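Local structure of 6-phosphogluconate dehydratase (2GP4) at residues T156-L170 against G184-V196. The protein probably catalyses the dehydration of 6-phosphogluconate to 2-keto-3-deoxy-6-phosphogluconate. Numbering follows the deposited sequence.
Sequences TAVGLSHNMFDGALL and GALSFGHLPMLFV
A168 and L170 pair with M193 and F195 as parallel neighbours in a beta-alpha-beta unit, in which strand 167-171, helix 179-186 and strand 193-195 follow one another in the N-terminal region. Four backbone bonds alternate across the pair. A168 N donates to P192 O (3.1 Å), and A168 O takes a weak bond from L194 N. L170 uses both of its backbone polar atoms on the same neighbour: its N gives to L194 O, while its O accepts V196 N at 2.8 Å in a nearly straight bond (171°). The amide and carbonyl of both A168 and L170 are thus paired across the strands, A168 O only weakly, whereas L169 turns its backbone to A122 of strand 120-124.

On the helix side, T156 OG1 bonds to I152 O within its own helix, leaving CG2 to rest on the backbone of G184. L160 and M193 meet tip to tip, CD1 to CE 3.8 Å. F188 CG stands anti to its carbonyl carbon (chi1 -66°), which carries the ring to L160, whose CB sits over its centre, 5° off the normal. L160 O, which accepts N163 N in the turn that ends the helix, also lies 3.3 Å from F188 CE2. An alanine at F188 removes the ring under L160 CB and would probably open a gap between the end of helix 145-160 and the turn L186-G189. Toward the C-terminal end of the strand pair, L170 CD1 lies over one face of F195, offset toward the rim and 3.5 Å from CZ.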
ATOM      1  N   THR A 156      -4.147 -18.363   5.352  1.00 19.20           N
ATOM      2  CA  THR A 156      -5.492 -17.905   5.693  1.00 19.33           C
ATOM      3  C   THR A 156      -6.536 -18.846   5.095  1.00 19.35           C
ATOM      4  O   THR A 156      -7.475 -19.265   5.786  1.00 19.08           O
ATOM      5  CB  THR A 156      -5.725 -16.436   5.219  1.00 19.45           C
ATOM      6  OG1 THR A 156      -4.764 -15.580   5.849  1.00 19.71           O
ATOM      7  CG2 THR A 156      -7.132 -15.932   5.566  1.00 18.80           C
ATOM      8  N   ALA A 157      -6.348 -19.185   3.820  1.00 19.69           N
ATOM      9  CA  ALA A 157      -7.233 -20.100   3.098  1.00 20.18           C
ATOM     10  C   ALA A 157      -7.327 -21.459   3.784  1.00 20.58           C
ATOM     11  O   ALA A 157      -8.416 -22.014   3.899  1.00 20.40           O
ATOM     12  CB  ALA A 157      -6.782 -20.264   1.655  1.00 20.04           C
ATOM     13  N   VAL A 158      -6.189 -21.978   4.245  1.00 21.23           N
ATOM     14  CA  VAL A 158      -6.159 -23.248   4.979  1.00 22.08           C
ATOM     15  C   VAL A 158      -6.984 -23.170   6.268  1.00 22.75           C
ATOM     16  O   VAL A 158      -7.753 -24.090   6.572  1.00 22.86           O
ATOM     17  CB  VAL A 158      -4.716 -23.705   5.319  1.00 22.06           C
ATOM     18  CG1 VAL A 158      -4.737 -25.046   6.043  1.00 21.96           C
ATOM     19  CG2 VAL A 158      -3.864 -23.798   4.071  1.00 21.78           C
ATOM     20  N   GLY A 159      -6.820 -22.079   7.016  1.00 23.26           N
ATOM     21  CA  GLY A 159      -7.574 -21.865   8.251  1.00 24.12           C
ATOM     22  C   GLY A 159      -9.071 -21.790   8.001  1.00 25.08           C
ATOM     23  O   GLY A 159      -9.867 -22.398   8.719  1.00 25.09           O
ATOM     24  N   LEU A 160      -9.457 -21.050   6.966  1.00 25.99           N
ATOM     25  CA  LEU A 160     -10.868 -20.885   6.631  1.00 26.70           C
ATOM     26  C   LEU A 160     -11.489 -22.093   5.927  1.00 27.62           C
ATOM     27  O   LEU A 160     -12.713 -22.217   5.888  1.00 27.94           O
ATOM     28  CB  LEU A 160     -11.079 -19.614   5.804  1.00 26.34           C
ATOM     29  CG  LEU A 160     -10.775 -18.290   6.511  1.00 25.90           C
ATOM     30  CD1 LEU A 160     -10.654 -17.158   5.503  1.00 24.94           C
ATOM     31  CD2 LEU A 160     -11.812 -17.961   7.595  1.00 24.76           C
ATOM     32  N   SER A 161     -10.658 -22.987   5.389  1.00 28.81           N
ATOM     33  CA  SER A 161     -11.155 -24.133   4.619  1.00 30.10           C
ATOM     34  C   SER A 161     -11.840 -25.220   5.459  1.00 31.29           C
ATOM     35  O   SER A 161     -12.321 -26.212   4.917  1.00 31.30           O
ATOM     36  CB  SER A 161     -10.050 -24.737   3.740  1.00 29.89           C
ATOM     37  OG  SER A 161      -9.113 -25.470   4.505  1.00 29.94           O
ATOM     38  N   HIS A 162     -11.888 -25.024   6.776  1.00 33.03           N
ATOM     39  CA  HIS A 162     -12.631 -25.913   7.678  1.00 34.66           C
ATOM     40  C   HIS A 162     -14.140 -25.658   7.586  1.00 35.75           C
ATOM     41  O   HIS A 162     -14.946 -26.484   8.015  1.00 35.95           O
ATOM     42  CB  HIS A 162     -12.127 -25.771   9.113  1.00 34.56           C
ATOM     43  CG  HIS A 162     -10.677 -26.106   9.270  1.00 35.47           C
ATOM     44  ND1 HIS A 162     -10.215 -27.404   9.322  1.00 35.81           N
ATOM     45  CD2 HIS A 162      -9.581 -25.313   9.363  1.00 36.03           C
ATOM     46  CE1 HIS A 162      -8.901 -27.396   9.454  1.00 35.98           C
ATOM     47  NE2 HIS A 162      -8.490 -26.141   9.478  1.00 36.05           N
ATOM     48  N   ASN A 163     -14.498 -24.501   7.030  1.00 37.17           N
ATOM     49  CA  ASN A 163     -15.866 -24.184   6.605  1.00 38.43           C
ATOM     50  C   ASN A 163     -16.961 -24.426   7.643  1.00 39.53           C
ATOM     51  O   ASN A 163     -18.013 -24.979   7.332  1.00 39.59           O
ATOM     52  CB  ASN A 163     -16.199 -24.911   5.293  1.00 38.29           C
ATOM     53  CG  ASN A 163     -17.469 -24.396   4.647  1.00 37.97           C
ATOM     54  OD1 ASN A 163     -17.723 -23.192   4.629  1.00 38.22           O
ATOM     55  ND2 ASN A 163     -18.278 -25.308   4.122  1.00 37.29           N
HETATM   56  N   MSE A 164     -16.715 -24.007   8.876  1.00 40.90           N
HETATM   57  CA  MSE A 164     -17.731 -24.107   9.920  1.00 43.05           C
HETATM   58  C   MSE A 164     -17.958 -22.751  10.573  1.00 41.53           C
HETATM   59  O   MSE A 164     -18.417 -22.650  11.717  1.00 41.58           O
HETATM   60  CB  MSE A 164     -17.342 -25.172  10.942  1.00 42.82           C
HETATM   61  CG  MSE A 164     -17.553 -26.581  10.432  1.00 45.02           C
HETATM   62 SE   MSE A 164     -16.316 -27.803  11.277  1.00 49.70          SE
HETATM   63  CE  MSE A 164     -17.215 -27.997  13.010  1.00 49.62           C
ATOM     64  N   PHE A 165     -17.642 -21.713   9.810  1.00 40.79           N
ATOM     65  CA  PHE A 165     -17.694 -20.353  10.299  1.00 39.93           C
ATOM     66  C   PHE A 165     -18.775 -19.598   9.557  1.00 39.32           C
ATOM     67  O   PHE A 165     -18.903 -19.713   8.341  1.00 39.06           O
ATOM     68  CB  PHE A 165     -16.335 -19.668  10.123  1.00 39.83           C
ATOM     69  CG  PHE A 165     -15.166 -20.591  10.295  1.00 39.80           C
ATOM     70  CD1 PHE A 165     -15.033 -21.371  11.443  1.00 39.80           C
ATOM     71  CD2 PHE A 165     -14.194 -20.683   9.312  1.00 40.03           C
ATOM     72  CE1 PHE A 165     -13.951 -22.237  11.601  1.00 40.30           C
ATOM     73  CE2 PHE A 165     -13.104 -21.540   9.465  1.00 40.34           C
ATOM     74  CZ  PHE A 165     -12.983 -22.318  10.611  1.00 40.13           C
ATOM     75  N   ASP A 166     -19.565 -18.850  10.315  1.00 38.86           N
ATOM     76  CA  ASP A 166     -20.583 -17.976   9.754  1.00 38.53           C
ATOM     77  C   ASP A 166     -19.984 -16.594   9.514  1.00 37.91           C
ATOM     78  O   ASP A 166     -20.559 -15.769   8.811  1.00 37.71           O
ATOM     79  CB  ASP A 166     -21.777 -17.907  10.698  1.00 38.63           C
ATOM     80  CG  ASP A 166     -22.492 -19.239  10.814  1.00 39.67           C
ATOM     81  OD1 ASP A 166     -23.400 -19.500   9.994  1.00 40.72           O
ATOM     82  OD2 ASP A 166     -22.142 -20.028  11.721  1.00 40.58           O
ATOM     83  N   GLY A 167     -18.812 -16.374  10.100  1.00 37.25           N
ATOM     84  CA  GLY A 167     -18.047 -15.149   9.935  1.00 36.77           C
ATOM     85  C   GLY A 167     -16.676 -15.339  10.546  1.00 36.35           C
ATOM     86  O   GLY A 167     -16.387 -16.393  11.115  1.00 36.32           O
ATOM     87  N   ALA A 168     -15.830 -14.321  10.444  1.00 35.95           N
ATOM     88  CA  ALA A 168     -14.468 -14.431  10.947  1.00 35.84           C
ATOM     89  C   ALA A 168     -13.899 -13.115  11.476  1.00 35.82           C
ATOM     90  O   ALA A 168     -14.428 -12.033  11.209  1.00 35.35           O
ATOM     91  CB  ALA A 168     -13.553 -15.026   9.874  1.00 35.82           C
ATOM     92  N   LEU A 169     -12.823 -13.239  12.250  1.00 35.98           N
ATOM     93  CA  LEU A 169     -12.071 -12.100  12.757  1.00 36.08           C
ATOM     94  C   LEU A 169     -10.599 -12.238  12.378  1.00 36.51           C
ATOM     95  O   LEU A 169     -10.017 -13.318  12.482  1.00 36.49           O
ATOM     96  CB  LEU A 169     -12.238 -11.976  14.272  1.00 35.66           C
ATOM     97  CG  LEU A 169     -13.642 -11.635  14.786  1.00 35.14           C
ATOM     98  CD1 LEU A 169     -13.718 -11.786  16.303  1.00 35.11           C
ATOM     99  CD2 LEU A 169     -14.059 -10.235  14.374  1.00 34.34           C
ATOM    100  N   LEU A 170     -10.004 -11.139  11.928  1.00 37.18           N
ATOM    101  CA  LEU A 170      -8.627 -11.153  11.453  1.00 38.02           C
ATOM    102  C   LEU A 170      -7.739 -10.254  12.313  1.00 38.88           C
ATOM    103  O   LEU A 170      -8.007  -9.061  12.455  1.00 39.02           O
ATOM    104  CB  LEU A 170      -8.568 -10.747   9.972  1.00 37.88           C
ATOM    105  CG  LEU A 170      -9.531 -11.446   8.999  1.00 37.61           C
ATOM    106  CD1 LEU A 170      -9.428 -10.876   7.593  1.00 37.13           C
ATOM    107  CD2 LEU A 170      -9.308 -12.956   8.972  1.00 37.66           C
ATOM    108  N   GLY A 184      -6.423 -13.631   1.133  1.00 18.00           N
ATOM    109  CA  GLY A 184      -6.919 -14.935   1.568  1.00 17.57           C
ATOM    110  C   GLY A 184      -8.383 -14.884   1.955  1.00 17.51           C
ATOM    111  O   GLY A 184      -9.151 -15.786   1.625  1.00 17.67           O
ATOM    112  N   ALA A 185      -8.767 -13.819   2.656  1.00 17.25           N
ATOM    113  CA  ALA A 185     -10.143 -13.625   3.096  1.00 17.03           C
ATOM    114  C   ALA A 185     -11.113 -13.533   1.915  1.00 17.16           C
ATOM    115  O   ALA A 185     -12.206 -14.096   1.967  1.00 17.16           O
ATOM    116  CB  ALA A 185     -10.254 -12.393   3.960  1.00 16.74           C
ATOM    117  N   LEU A 186     -10.712 -12.837   0.851  1.00 16.84           N
ATOM    118  CA  LEU A 186     -11.583 -12.691  -0.318  1.00 17.02           C
ATOM    119  C   LEU A 186     -11.873 -14.008  -1.056  1.00 17.19           C
ATOM    120  O   LEU A 186     -12.831 -14.086  -1.831  1.00 17.31           O
ATOM    121  CB  LEU A 186     -11.061 -11.607  -1.265  1.00 16.88           C
ATOM    122  CG  LEU A 186     -11.061 -10.192  -0.668  1.00 16.50           C
ATOM    123  CD1 LEU A 186     -10.109  -9.279  -1.437  1.00 15.50           C
ATOM    124  CD2 LEU A 186     -12.475  -9.594  -0.581  1.00 14.78           C
ATOM    125  N   SER A 187     -11.069 -15.040  -0.802  1.00 17.28           N
ATOM    126  CA  SER A 187     -11.399 -16.392  -1.256  1.00 17.64           C
ATOM    127  C   SER A 187     -12.668 -16.906  -0.578  1.00 17.84           C
ATOM    128  O   SER A 187     -13.367 -17.763  -1.115  1.00 17.81           O
ATOM    129  CB  SER A 187     -10.243 -17.359  -1.001  1.00 17.38           C
ATOM    130  OG  SER A 187      -9.400 -17.444  -2.132  1.00 17.58           O
ATOM    131  N   PHE A 188     -12.947 -16.375   0.610  1.00 18.21           N
ATOM    132  CA  PHE A 188     -14.137 -16.730   1.372  1.00 18.40           C
ATOM    133  C   PHE A 188     -15.022 -15.500   1.490  1.00 18.85           C
ATOM    134  O   PHE A 188     -15.582 -15.212   2.547  1.00 18.85           O
ATOM    135  CB  PHE A 188     -13.732 -17.289   2.737  1.00 18.17           C
ATOM    136  CG  PHE A 188     -12.998 -18.599   2.646  1.00 18.39           C
ATOM    137  CD1 PHE A 188     -11.655 -18.639   2.271  1.00 17.74           C
ATOM    138  CD2 PHE A 188     -13.656 -19.797   2.900  1.00 17.94           C
ATOM    139  CE1 PHE A 188     -10.981 -19.845   2.166  1.00 17.58           C
ATOM    140  CE2 PHE A 188     -12.986 -21.012   2.798  1.00 17.71           C
ATOM    141  CZ  PHE A 188     -11.645 -21.034   2.435  1.00 17.87           C
ATOM    142  N   GLY A 189     -15.145 -14.795   0.364  1.00 19.32           N
ATOM    143  CA  GLY A 189     -15.802 -13.501   0.288  1.00 20.05           C
ATOM    144  C   GLY A 189     -17.261 -13.447   0.686  1.00 20.60           C
ATOM    145  O   GLY A 189     -17.800 -12.360   0.890  1.00 20.30           O
ATOM    146  N   HIS A 190     -17.891 -14.616   0.789  1.00 21.52           N
ATOM    147  CA  HIS A 190     -19.309 -14.739   1.184  1.00 22.37           C
ATOM    148  C   HIS A 190     -19.515 -14.568   2.694  1.00 22.96           C
ATOM    149  O   HIS A 190     -20.622 -14.293   3.152  1.00 23.31           O
ATOM    150  CB  HIS A 190     -19.881 -16.084   0.710  1.00 22.02           C
ATOM    151  CG  HIS A 190     -19.147 -17.274   1.248  1.00 22.66           C
ATOM    152  ND1 HIS A 190     -19.761 -18.242   2.016  1.00 22.60           N
ATOM    153  CD2 HIS A 190     -17.846 -17.639   1.151  1.00 22.05           C
ATOM    154  CE1 HIS A 190     -18.870 -19.155   2.361  1.00 22.51           C
ATOM    155  NE2 HIS A 190     -17.701 -18.810   1.853  1.00 22.75           N
ATOM    156  N   LEU A 191     -18.444 -14.728   3.463  1.00 23.79           N
ATOM    157  CA  LEU A 191     -18.507 -14.545   4.909  1.00 24.49           C
ATOM    158  C   LEU A 191     -18.325 -13.071   5.275  1.00 25.26           C
ATOM    159  O   LEU A 191     -17.549 -12.368   4.629  1.00 25.12           O
ATOM    160  CB  LEU A 191     -17.431 -15.387   5.611  1.00 24.20           C
ATOM    161  CG  LEU A 191     -17.315 -16.895   5.349  1.00 23.94           C
ATOM    162  CD1 LEU A 191     -16.191 -17.482   6.191  1.00 23.12           C
ATOM    163  CD2 LEU A 191     -18.628 -17.641   5.616  1.00 23.13           C
ATOM    164  N   PRO A 192     -19.064 -12.590   6.297  1.00 26.06           N
ATOM    165  CA  PRO A 192     -18.747 -11.291   6.882  1.00 26.77           C
ATOM    166  C   PRO A 192     -17.493 -11.400   7.739  1.00 27.70           C
ATOM    167  O   PRO A 192     -17.283 -12.424   8.405  1.00 27.62           O
ATOM    168  CB  PRO A 192     -19.955 -11.001   7.774  1.00 26.77           C
ATOM    169  CG  PRO A 192     -20.493 -12.343   8.127  1.00 26.15           C
ATOM    170  CD  PRO A 192     -20.239 -13.214   6.936  1.00 25.98           C
HETATM  171  N   MSE A 193     -16.664 -10.361   7.706  1.00 28.58           N
HETATM  172  CA  MSE A 193     -15.435 -10.342   8.484  1.00 29.82           C
HETATM  173  C   MSE A 193     -15.075  -8.935   8.913  1.00 29.63           C
HETATM  174  O   MSE A 193     -15.441  -7.959   8.256  1.00 29.52           O
HETATM  175  CB  MSE A 193     -14.275 -10.949   7.692  1.00 29.81           C
HETATM  176  CG  MSE A 193     -14.415 -12.435   7.409  1.00 30.61           C
HETATM  177 SE   MSE A 193     -12.938 -13.046   6.334  1.00 32.50          SE
HETATM  178  CE  MSE A 193     -13.638 -14.746   5.720  1.00 30.82           C
ATOM    179  N   LEU A 194     -14.361  -8.847  10.032  1.00 29.78           N
ATOM    180  CA  LEU A 194     -13.809  -7.592  10.513  1.00 29.99           C
ATOM    181  C   LEU A 194     -12.347  -7.780  10.857  1.00 30.16           C
ATOM    182  O   LEU A 194     -11.965  -8.809  11.426  1.00 30.06           O
ATOM    183  CB  LEU A 194     -14.550  -7.111  11.763  1.00 29.94           C
ATOM    184  CG  LEU A 194     -15.819  -6.277  11.602  1.00 30.08           C
ATOM    185  CD1 LEU A 194     -17.018  -7.126  11.192  1.00 29.67           C
ATOM    186  CD2 LEU A 194     -16.104  -5.552  12.901  1.00 30.67           C
ATOM    187  N   PHE A 195     -11.536  -6.786  10.503  1.00 30.33           N
ATOM    188  CA  PHE A 195     -10.166  -6.707  10.982  1.00 30.84           C
ATOM    189  C   PHE A 195     -10.165  -6.128  12.399  1.00 31.35           C
ATOM    190  O   PHE A 195     -10.891  -5.172  12.690  1.00 31.31           O
ATOM    191  CB  PHE A 195      -9.312  -5.854  10.044  1.00 30.75           C
ATOM    192  CG  PHE A 195      -8.841  -6.584   8.810  1.00 30.63           C
ATOM    193  CD1 PHE A 195      -9.672  -6.718   7.701  1.00 30.00           C
ATOM    194  CD2 PHE A 195      -7.558  -7.131   8.756  1.00 29.97           C
ATOM    195  CE1 PHE A 195      -9.235  -7.386   6.559  1.00 30.10           C
ATOM    196  CE2 PHE A 195      -7.113  -7.800   7.615  1.00 29.66           C
ATOM    197  CZ  PHE A 195      -7.953  -7.928   6.516  1.00 29.90           C
ATOM    198  N   VAL A 196      -9.367  -6.730  13.277  1.00 31.87           N
ATOM    199  CA  VAL A 196      -9.275  -6.316  14.670  1.00 32.62           C
ATOM    200  C   VAL A 196      -7.837  -5.872  14.968  1.00 33.39           C
ATOM    201  O   VAL A 196      -6.958  -6.707  15.191  1.00 33.50           O
ATOM    202  CB  VAL A 196      -9.718  -7.445  15.635  1.00 32.53           C
ATOM    203  CG1 VAL A 196      -9.760  -6.947  17.068  1.00 32.67           C
ATOM    204  CG2 VAL A 196     -11.080  -7.999  15.241  1.00 32.73           C
TER